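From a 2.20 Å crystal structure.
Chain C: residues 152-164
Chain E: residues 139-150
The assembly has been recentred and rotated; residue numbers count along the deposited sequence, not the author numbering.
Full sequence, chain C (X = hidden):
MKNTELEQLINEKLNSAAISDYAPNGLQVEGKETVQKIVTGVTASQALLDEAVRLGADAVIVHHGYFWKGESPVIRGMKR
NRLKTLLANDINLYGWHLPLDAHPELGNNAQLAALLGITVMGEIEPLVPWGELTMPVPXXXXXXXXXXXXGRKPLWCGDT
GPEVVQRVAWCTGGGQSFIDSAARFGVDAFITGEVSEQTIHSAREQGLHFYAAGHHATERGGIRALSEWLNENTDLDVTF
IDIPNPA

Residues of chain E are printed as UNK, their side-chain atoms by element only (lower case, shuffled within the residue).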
# COMPACT_ATOMS: atom_id res chain seq x y z
N ARG C 152 1.55 12.43 4.36
CA ARG C 152 2.27 11.53 3.41
C ARG C 152 3.09 10.48 4.14
O ARG C 152 3.81 10.80 5.09
CB ARG C 152 3.24 12.34 2.51
CG ARG C 152 4.09 11.48 1.57
CD ARG C 152 5.05 12.42 0.86
NE ARG C 152 5.78 11.77 -0.24
CZ ARG C 152 6.83 10.94 -0.07
NH1 ARG C 152 7.23 10.65 1.17
NH2 ARG C 152 7.53 10.47 -1.13
N LYS C 153 2.98 9.21 3.75
CA LYS C 153 3.79 8.15 4.47
C LYS C 153 5.29 8.27 4.19
O LYS C 153 5.72 8.30 3.07
CB LYS C 153 3.33 6.76 4.07
CG LYS C 153 3.98 5.57 4.83
CD LYS C 153 3.12 4.40 4.41
CE LYS C 153 3.84 3.07 4.57
NZ LYS C 153 4.34 2.80 5.96
N PRO C 154 6.13 8.38 5.22
CA PRO C 154 7.50 8.49 4.76
C PRO C 154 8.21 7.12 4.52
O PRO C 154 7.72 6.04 4.97
CB PRO C 154 8.15 9.33 5.89
CG PRO C 154 7.42 8.80 7.14
CD PRO C 154 5.99 8.62 6.68
N LEU C 155 9.33 7.13 3.77
CA LEU C 155 10.11 5.87 3.67
C LEU C 155 10.92 5.99 4.98
O LEU C 155 11.54 7.05 5.25
CB LEU C 155 11.13 5.86 2.50
CG LEU C 155 12.24 4.79 2.73
CD1 LEU C 155 11.59 3.40 2.47
CD2 LEU C 155 13.46 4.94 1.81
N TRP C 156 10.94 4.94 5.78
CA TRP C 156 11.69 4.95 7.02
C TRP C 156 12.71 3.86 6.99
O TRP C 156 12.36 2.78 6.60
CB TRP C 156 10.78 4.66 8.21
CG TRP C 156 11.51 4.22 9.48
CD1 TRP C 156 12.48 4.88 10.10
CD2 TRP C 156 11.18 3.09 10.32
NE1 TRP C 156 12.81 4.27 11.31
CE2 TRP C 156 12.03 3.16 11.46
CE3 TRP C 156 10.25 2.05 10.24
CZ2 TRP C 156 12.00 2.23 12.49
CZ3 TRP C 156 10.22 1.10 11.28
CH2 TRP C 156 11.10 1.21 12.39
N CYS C 157 13.97 4.14 7.37
CA CYS C 157 15.01 3.12 7.44
C CYS C 157 15.54 3.19 8.86
O CYS C 157 16.20 4.15 9.21
CB CYS C 157 16.16 3.45 6.52
SG CYS C 157 17.45 2.18 6.71
N GLY C 158 15.30 2.18 9.70
CA GLY C 158 15.78 2.29 11.05
C GLY C 158 16.33 1.00 11.60
O GLY C 158 16.30 0.78 12.81
N ASP C 159 16.83 0.16 10.71
CA ASP C 159 17.38 -1.13 11.13
C ASP C 159 18.40 -1.07 12.26
O ASP C 159 18.51 -2.03 12.98
CB ASP C 159 18.05 -1.86 9.96
CG ASP C 159 17.28 -1.74 8.71
OD1 ASP C 159 16.02 -1.70 8.75
OD2 ASP C 159 17.94 -1.69 7.67
N THR C 160 19.16 0.01 12.40
CA THR C 160 20.18 0.04 13.43
C THR C 160 20.02 1.30 14.22
O THR C 160 20.94 1.67 14.93
CB THR C 160 21.66 -0.02 12.81
OG1 THR C 160 21.80 1.01 11.79
CG2 THR C 160 21.93 -1.36 12.14
N GLY C 161 18.88 1.98 14.12
CA GLY C 161 18.69 3.20 14.90
C GLY C 161 18.38 2.97 16.40
O GLY C 161 17.81 1.94 16.72
N PRO C 162 18.69 3.90 17.30
CA PRO C 162 18.47 3.81 18.75
C PRO C 162 17.03 3.51 19.13
O PRO C 162 16.09 3.72 18.36
CB PRO C 162 18.89 5.17 19.26
CG PRO C 162 18.28 6.07 18.14
CD PRO C 162 18.86 5.32 16.90
N GLU C 163 16.86 3.02 20.35
CA GLU C 163 15.51 2.67 20.78
C GLU C 163 14.55 3.84 20.68
O GLU C 163 13.40 3.73 20.19
CB GLU C 163 15.54 2.15 22.21
CG GLU C 163 14.75 0.81 22.26
CD GLU C 163 15.67 -0.38 22.65
OE1 GLU C 163 16.53 -0.79 21.78
OE2 GLU C 163 15.58 -0.86 23.85
N VAL C 164 15.02 4.96 21.19
CA VAL C 164 14.25 6.16 21.18
C VAL C 164 14.96 7.28 20.43
O VAL C 164 16.15 7.47 20.64
CB VAL C 164 14.02 6.63 22.60
CG1 VAL C 164 13.12 7.86 22.57
CG2 VAL C 164 13.35 5.49 23.47
N UNK E 139 -1.27 -3.53 9.95
CA UNK E 139 -0.48 -4.72 9.75
C UNK E 139 0.77 -4.53 8.98
O UNK E 139 1.82 -5.12 9.30
N UNK E 140 0.68 -3.75 7.91
CA UNK E 140 1.83 -3.45 7.08
C UNK E 140 3.05 -2.84 7.86
O UNK E 140 4.21 -3.24 7.64
c UNK E 140 3.25 -3.04 4.32
c UNK E 140 1.40 -2.46 5.99
c UNK E 140 1.94 -0.94 4.16
c UNK E 140 2.57 -1.91 5.16
N UNK E 141 2.78 -1.90 8.74
CA UNK E 141 3.80 -1.19 9.51
C UNK E 141 4.39 -2.07 10.57
O UNK E 141 5.53 -1.92 10.92
c UNK E 141 3.07 1.27 9.39
c UNK E 141 2.03 1.17 8.22
c UNK E 141 3.19 0.03 10.20
o UNK E 141 0.87 0.66 8.34
o UNK E 141 2.41 1.64 7.13
N UNK E 142 3.57 -2.93 11.15
CA UNK E 142 4.11 -3.86 12.14
C UNK E 142 5.13 -4.79 11.44
O UNK E 142 6.18 -5.14 12.01
c UNK E 142 2.40 -6.27 14.54
c UNK E 142 3.57 -5.71 13.67
c UNK E 142 4.68 -5.08 14.61
c UNK E 142 2.96 -4.67 12.77
N UNK E 143 4.83 -5.15 10.18
CA UNK E 143 5.74 -5.95 9.35
C UNK E 143 7.12 -5.23 9.23
O UNK E 143 8.25 -5.83 9.34
c UNK E 143 5.14 -6.10 7.91
N UNK E 144 7.03 -3.93 9.01
CA UNK E 144 8.26 -3.15 8.84
C UNK E 144 9.02 -2.97 10.16
O UNK E 144 10.24 -2.91 10.18
c UNK E 144 7.90 -1.79 8.24
o UNK E 144 9.06 -0.97 8.12
N UNK E 145 8.30 -2.87 11.27
CA UNK E 145 8.91 -2.72 12.60
C UNK E 145 9.66 -4.03 12.88
O UNK E 145 10.83 -4.04 13.33
c UNK E 145 10.85 -0.73 17.61
c UNK E 145 8.08 -2.57 15.06
c UNK E 145 9.86 -1.58 18.06
c UNK E 145 10.98 -0.44 16.28
c UNK E 145 10.12 -0.99 15.32
c UNK E 145 7.75 -2.54 13.61
n UNK E 145 7.94 -2.98 17.27
c UNK E 145 7.40 -3.23 16.03
c UNK E 145 8.99 -2.13 17.11
c UNK E 145 9.12 -1.85 15.74
N UNK E 146 8.97 -5.15 12.62
CA UNK E 146 9.57 -6.49 12.83
C UNK E 146 10.81 -6.61 11.97
O UNK E 146 11.89 -7.04 12.47
c UNK E 146 6.16 -8.24 13.37
c UNK E 146 8.57 -7.62 12.46
c UNK E 146 7.63 -7.78 13.65
c UNK E 146 9.28 -9.02 12.29
N UNK E 147 10.70 -6.30 10.67
CA UNK E 147 11.89 -6.39 9.78
C UNK E 147 13.10 -5.53 10.25
O UNK E 147 14.26 -5.96 10.18
o UNK E 147 10.95 -5.27 5.52
o UNK E 147 13.05 -5.77 5.09
c UNK E 147 12.13 -5.55 5.91
c UNK E 147 12.55 -5.63 7.45
c UNK E 147 11.47 -5.99 8.37
N UNK E 148 12.85 -4.31 10.73
CA UNK E 148 13.97 -3.47 11.22
C UNK E 148 14.48 -4.03 12.49
O UNK E 148 15.68 -4.02 12.72
c UNK E 148 13.54 -1.96 11.51
N UNK E 149 13.59 -4.51 13.35
CA UNK E 149 14.12 -4.95 14.61
C UNK E 149 14.85 -6.25 14.58
O UNK E 149 15.75 -6.44 15.39
c UNK E 149 14.41 -2.48 18.84
n UNK E 149 13.55 -2.93 17.92
c UNK E 149 12.50 -3.50 15.84
n UNK E 149 14.21 -2.78 20.11
c UNK E 149 13.03 -4.94 15.65
c UNK E 149 13.57 -2.62 16.50
n UNK E 149 15.40 -1.67 18.51
N UNK E 150 14.47 -7.17 13.68
CA UNK E 150 15.12 -8.47 13.59
C UNK E 150 16.09 -8.55 12.40
O UNK E 150 16.83 -9.54 12.29
c UNK E 150 14.05 -9.60 13.50
c UNK E 150 12.09 -10.95 14.57
c UNK E 150 13.07 -9.79 14.71
c UNK E 150 13.89 -10.12 15.85
O HOH W 1 14.95 0.79 16.88

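Chain E 139-150 is one helix, held by backbone hydrogen bonds from the N of each of positions 143 to 150 to the O four residues earlier, so its side chains can be read in order against chain C.

Position 139 has no side-chain atoms, not even a CB, and is E:Gly139. Position 140 carries four carbons forked at the second; one tip lies 4.5 Å from C:Lys153 CE. The fork identifies E:Leu140, and that tip is CD2.

Position 141 has three carbons, the third bearing two oxygens. One oxygen sits 2.5 Å from C:Lys153 NZ. Two carbons before the carboxylate make it E:Glu141 rather than aspartate, and the oxygen is OE2.

Position 142 again shows four carbons forked at the second, with no contact to the chain C stretch: E:Leu142. Position 143 has a lone carbon, likewise out of contact with that stretch, and is E:Ala143.

Position 144 holds one carbon, then one oxygen, which approaches C:Trp156 CE3 at 3.9 Å. A single unbranched hydroxyl defines E:Ser144.

Position 145 has one carbon followed by fused five- and six-membered rings containing eight carbons and one nitrogen, the indole of E:Trp145. Its CA-to-CB bond points away from chain C, but chi1 of 171° (t) and chi2 of -135° bring the ring back, leaving CE3 3.8 Å from C:Trp156 CH2. Each atom lies near the plane of the other ring, so the indoles meet edge to edge.

Position 146 has four carbons forked at the first, with one arm two carbons long, and makes no contact: E:Ile146. Position 147 repeats the three-carbon carboxylate pattern, but its side chain makes no contact with the chain C stretch; it is E:Glu147.

Position 148 has one carbon, 3.7 Å from C:Asp159 OD1 and 4.1 Å from both C:Gly158 C and C:Trp156 CH2. It is E:Ala148. Its CA lies 4.1 Å from C:Asp159 CA, an approach close enough to bring the two backbones together.

Position 149 has three carbons, a nitrogen, and a carbon carrying two more nitrogens: the guanidinium of E:Arg149. Although CA-to-CB points away, three successive m rotamers fold the chain back, and NH2 donates a weak hydrogen bond to C:Glu163 OE1 (3.5 Å, 154°) within a salt bridge. Position 150, four carbons forked at the second and without contact to the chain C stretch, is E:Leu150.

The contact buries 440 Å² between the stretches. C:Trp156 points toward the helix and packs against E:Trp145 and E:Ala148, while the type I turn from C:Gly158 to C:Gly161 brings backbone up to E:Ala148. There C:Asp159 O and E:Ala148 O are 3.5 Å apart, but both are acceptors and form no hydrogen bond. The charged pairs differ in strength of geometry: C:Lys153 NZ donates to E:Glu141 OE2 at 2.5 Å, whereas the arginine bridge is long. Water 1 supplements the latter end, within hydrogen-bonding distance of C:Gly161 O as a possible donor (3.1 Å from the water O) and weakly accepting from E:Arg149 NH1 (3.0 Å from the same O).

Chain E 139-150: GLELASWIEARL
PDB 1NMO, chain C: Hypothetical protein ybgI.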